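Local coordinates for extracellular solute-binding protein family 1 (Alicyclobacillus acidocaldarius subsp. acidocaldarius, PDB 4OVJ), which probably binds a small solute outside the cell and delivers it to an ABC-type importer, at residues Phe188-Trp191 with Ala192-Gly196; Gln156-Trp160 with Gln161-Asp165. All blocks are in the same frame, centred on the assembly; numbering follows the deposited sequence.

Contact 1: residues Phe188-Trp191 with Ala192-Gly196; sequences FGYW and ARQHG
W191 and H195, one helical turn apart, stack their rings while the imidazole also closes a hydrogen bond to the tryptophan's own backbone. H195 ND1 donates to W191 O at 2.8 Å, an almost straight bond (170°) in the imidazole plane, although the donor sits above the carbonyl plane. The same oxygen receives a weak bond from H195 N, so two donors of one residue share it. Held this way, the imidazole makes an offset stack with the five-membered ring of W191, centroids 4.2 Å apart and planes at 25°; H195 CE1 lies over one indole face. W191 reaches that position with CG anti to its backbone N (chi1 -177°), and its NE1 is bonded to S216 OG.

Earlier in the turn, F188 O, G189 O and Y190 O accept from A192 N, R193 N and Q194 N, the first at 2.7 Å. Q194 NE2 lies 3.3 Å from Y190 CE2. Both ends of the amide are satisfied: NE2 donates to P281 O and to a water at 2.9 Å, and OE1 accepts from W160 NE1. Y190 OH is bonded to P281 O, while R193 NE donates to G289 O and NH1 meets D370 OD1 in a salt bridge. G196, at positive phi, donates from N to R193 O at 3.1 Å as the C-prime residue of the Schellman motif that ends helix 185-194.

Contact 2: residues Gln156-Trp160 with Gln161-Asp165; sequences QRVSW and QQWAD
S159 and Q162 form a capping box at the start of helix 160-174, each binding the other's backbone N-H: a worked case of how a helix's first turn, which lacks a preceding turn of carbonyls, can be supplied with acceptors. Q161, the first residue of the 161-165 segment, accepts at its carbonyl from D165 N, continuing the helical series that the bonds to S159 O and W160 O begin.

Q162 carries both halves of the box. Its backbone N donates to S159 OG at 3.0 Å; the hydroxyl stands between its own backbone N and carbonyl carbon (chi1 69°), facing the helix's first turn. In return the glutamine side chain, whose first torsion (chi1 -69°) sets CG beside the backbone N, runs extended alongside the hydroxyl, its CG 3.1 Å from S159 OG. Its OE1 accepts a hydrogen bond from S159 N at 2.9 Å, almost straight (176°), with the donor tilted out of the amide plane. OE1 also touches V158 CB at 3.5 Å.

W163 N follows with a bond to S159 O. Its CB meets V158 CG2 at 3.8 Å, the two side chains crossing at about a right angle. The indole then leads away from the cap, toward F148 and Y153, and NE1 is bonded to E179 OE1.

A164 completes the turn. Its N donates to W160 O, an oxygen that also accepts from Y220 OH, and its CB packs 3.6 Å from that same W160 O.

Contact 2 precedes contact 1 along the chain, and their centres lie 16 Å apart on the same side of the chain's centre. One caps the beginning of helix 160-174 and the other closes the end of helix 185-194, the next helix in sequence. The two ends meet directly: W160 NE1 packs against W191 CE3, W160 CZ2 against Y190 CE2, and R157 NH2 makes a weak hydrogen bond with Y190 OH. The loop around P281 touches residues of both contacts. Together they tie consecutive helices of the solute-binding fold to each other and to that loop.

Contact 1: residues Phe188-Trp191 with Ala192-Gly196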
# COMPACT_ATOMS: atom_id res chain seq x y z
N PHE A 188 4.29 12.75 2.03
CA PHE A 188 3.77 14.02 1.57
C PHE A 188 2.44 13.84 0.81
O PHE A 188 1.53 14.65 0.95
CB PHE A 188 4.77 14.80 0.71
CG PHE A 188 4.20 16.08 0.21
CD1 PHE A 188 3.77 17.05 1.11
CD2 PHE A 188 3.99 16.29 -1.14
CE1 PHE A 188 3.15 18.20 0.67
CE2 PHE A 188 3.38 17.45 -1.58
CZ PHE A 188 2.96 18.41 -0.68
N GLY A 189 2.33 12.77 0.03
CA GLY A 189 1.08 12.46 -0.66
C GLY A 189 -0.11 12.39 0.29
O GLY A 189 -1.18 12.90 -0.02
N TYR A 190 0.10 11.78 1.44
CA TYR A 190 -0.89 11.70 2.51
C TYR A 190 -1.29 13.09 3.01
O TYR A 190 -2.47 13.42 3.06
CB TYR A 190 -0.33 10.81 3.63
CG TYR A 190 -1.20 10.69 4.85
CD1 TYR A 190 -2.28 9.83 4.88
CD2 TYR A 190 -0.92 11.43 5.99
CE1 TYR A 190 -3.07 9.73 6.02
CE2 TYR A 190 -1.70 11.34 7.12
CZ TYR A 190 -2.76 10.48 7.13
OH TYR A 190 -3.54 10.39 8.25
N TRP A 191 -0.30 13.92 3.32
CA TRP A 191 -0.51 15.31 3.71
C TRP A 191 -1.26 16.11 2.64
O TRP A 191 -2.20 16.84 2.95
CB TRP A 191 0.85 15.96 4.00
CG TRP A 191 0.83 17.38 4.47
CD1 TRP A 191 0.74 18.49 3.70
CD2 TRP A 191 0.95 17.84 5.82
NE1 TRP A 191 0.79 19.62 4.48
CE2 TRP A 191 0.93 19.25 5.79
CE3 TRP A 191 1.11 17.20 7.06
CZ2 TRP A 191 1.03 20.03 6.94
CZ3 TRP A 191 1.21 17.98 8.21
CH2 TRP A 191 1.16 19.37 8.14
N ALA A 192 -0.83 15.98 1.39
CA ALA A 192 -1.47 16.70 0.31
C ALA A 192 -2.93 16.33 0.22
O ALA A 192 -3.78 17.21 0.07
CB ALA A 192 -0.79 16.42 -1.01
N ARG A 193 -3.23 15.04 0.32
CA ARG A 193 -4.63 14.57 0.24
C ARG A 193 -5.47 15.16 1.38
O ARG A 193 -6.63 15.52 1.17
CB ARG A 193 -4.68 13.05 0.24
CG ARG A 193 -4.31 12.43 -1.11
CD ARG A 193 -4.00 10.95 -0.97
NE ARG A 193 -5.05 10.19 -0.27
CZ ARG A 193 -6.08 9.54 -0.83
NH1 ARG A 193 -6.27 9.51 -2.14
NH2 ARG A 193 -6.94 8.89 -0.05
N GLN A 194 -4.88 15.30 2.56
CA GLN A 194 -5.58 15.93 3.68
C GLN A 194 -5.94 17.39 3.41
O GLN A 194 -6.88 17.92 4.00
CB GLN A 194 -4.76 15.88 4.95
CG GLN A 194 -4.44 14.50 5.44
CD GLN A 194 -3.55 14.53 6.65
OE1 GLN A 194 -2.56 15.26 6.69
NE2 GLN A 194 -3.92 13.76 7.67
N HIS A 195 -5.16 18.04 2.55
CA HIS A 195 -5.38 19.42 2.17
C HIS A 195 -6.18 19.57 0.88
O HIS A 195 -6.18 20.64 0.28
CB HIS A 195 -4.04 20.14 2.10
CG HIS A 195 -3.42 20.32 3.44
ND1 HIS A 195 -2.79 19.30 4.11
CD2 HIS A 195 -3.41 21.38 4.28
CE1 HIS A 195 -2.38 19.73 5.29
NE2 HIS A 195 -2.75 20.99 5.42
N GLY A 196 -6.88 18.51 0.49
CA GLY A 196 -7.74 18.54 -0.68
C GLY A 196 -6.98 18.56 -1.99
O GLY A 196 -7.52 18.92 -3.03
O HOH W 1 -6.29 12.19 7.40

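Contact 2: residues Gln156-Trp160 with Gln161-Asp165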
# COMPACT_ATOMS: atom_id res chain seq x y z
N GLN A 156 -4.58 6.07 20.22
CA GLN A 156 -5.74 6.73 19.62
C GLN A 156 -5.28 7.60 18.46
O GLN A 156 -4.15 8.11 18.44
CB GLN A 156 -6.51 7.57 20.65
CG GLN A 156 -5.88 8.91 21.03
CD GLN A 156 -4.90 8.86 22.20
OE1 GLN A 156 -4.45 7.79 22.68
NE2 GLN A 156 -4.52 10.05 22.64
N ARG A 157 -6.15 7.78 17.48
CA ARG A 157 -5.80 8.63 16.37
C ARG A 157 -5.82 10.09 16.83
O ARG A 157 -6.75 10.51 17.53
CB ARG A 157 -6.73 8.44 15.20
CG ARG A 157 -6.09 8.84 13.89
CD ARG A 157 -7.05 8.69 12.73
NE ARG A 157 -6.32 8.85 11.48
CZ ARG A 157 -6.89 8.95 10.29
NH1 ARG A 157 -8.21 8.88 10.17
NH2 ARG A 157 -6.13 9.10 9.21
N VAL A 158 -4.81 10.86 16.43
CA VAL A 158 -4.70 12.24 16.85
C VAL A 158 -4.43 13.15 15.66
O VAL A 158 -4.12 12.67 14.58
CB VAL A 158 -3.58 12.43 17.89
CG1 VAL A 158 -3.93 11.74 19.20
CG2 VAL A 158 -2.25 11.93 17.36
N SER A 159 -4.56 14.45 15.88
CA SER A 159 -4.19 15.43 14.87
C SER A 159 -2.67 15.59 14.81
O SER A 159 -1.96 15.22 15.75
CB SER A 159 -4.79 16.78 15.19
OG SER A 159 -4.16 17.31 16.34
N TRP A 160 -2.19 16.18 13.73
CA TRP A 160 -0.75 16.45 13.61
C TRP A 160 -0.23 17.30 14.78
O TRP A 160 0.85 17.03 15.32
CB TRP A 160 -0.45 17.17 12.29
CG TRP A 160 -0.54 16.32 11.06
CD1 TRP A 160 -1.42 16.45 10.05
CD2 TRP A 160 0.34 15.25 10.70
NE1 TRP A 160 -1.19 15.52 9.09
CE2 TRP A 160 -0.10 14.77 9.45
CE3 TRP A 160 1.44 14.64 11.30
CZ2 TRP A 160 0.53 13.71 8.80
CZ3 TRP A 160 2.07 13.60 10.65
CH2 TRP A 160 1.62 13.15 9.41
N GLN A 161 -0.97 18.33 15.17
CA GLN A 161 -0.52 19.18 16.28
C GLN A 161 -0.57 18.44 17.62
O GLN A 161 0.32 18.58 18.46
CB GLN A 161 -1.30 20.49 16.32
CG GLN A 161 -0.92 21.44 15.18
CD GLN A 161 0.49 22.00 15.36
OE1 GLN A 161 0.86 22.39 16.47
NE2 GLN A 161 1.29 22.00 14.29
N GLN A 162 -1.60 17.62 17.83
CA GLN A 162 -1.64 16.80 19.03
C GLN A 162 -0.48 15.81 19.06
O GLN A 162 0.14 15.59 20.09
CB GLN A 162 -2.97 16.06 19.13
CG GLN A 162 -4.17 16.96 19.39
CD GLN A 162 -5.52 16.27 19.18
OE1 GLN A 162 -5.63 15.24 18.51
NE2 GLN A 162 -6.56 16.85 19.74
N TRP A 163 -0.19 15.22 17.91
CA TRP A 163 0.92 14.31 17.77
C TRP A 163 2.26 14.98 18.09
O TRP A 163 3.06 14.42 18.82
CB TRP A 163 0.91 13.72 16.35
CG TRP A 163 1.93 12.66 16.11
CD1 TRP A 163 2.87 12.67 15.13
CD2 TRP A 163 2.09 11.43 16.83
NE1 TRP A 163 3.61 11.51 15.19
CE2 TRP A 163 3.15 10.73 16.21
CE3 TRP A 163 1.44 10.84 17.91
CZ2 TRP A 163 3.58 9.49 16.65
CZ3 TRP A 163 1.86 9.60 18.35
CH2 TRP A 163 2.93 8.94 17.73
N ALA A 164 2.50 16.17 17.54
CA ALA A 164 3.74 16.90 17.83
C ALA A 164 3.91 17.16 19.32
O ALA A 164 5.01 17.01 19.86
CB ALA A 164 3.78 18.21 17.05
N ASP A 165 2.81 17.45 20.01
CA ASP A 165 2.84 17.64 21.47
C ASP A 165 3.20 16.33 22.19
O ASP A 165 4.01 16.32 23.13
CB ASP A 165 1.49 18.15 21.97
CG ASP A 165 1.60 18.91 23.26
OD1 ASP A 165 2.17 20.02 23.25
OD2 ASP A 165 1.12 18.39 24.30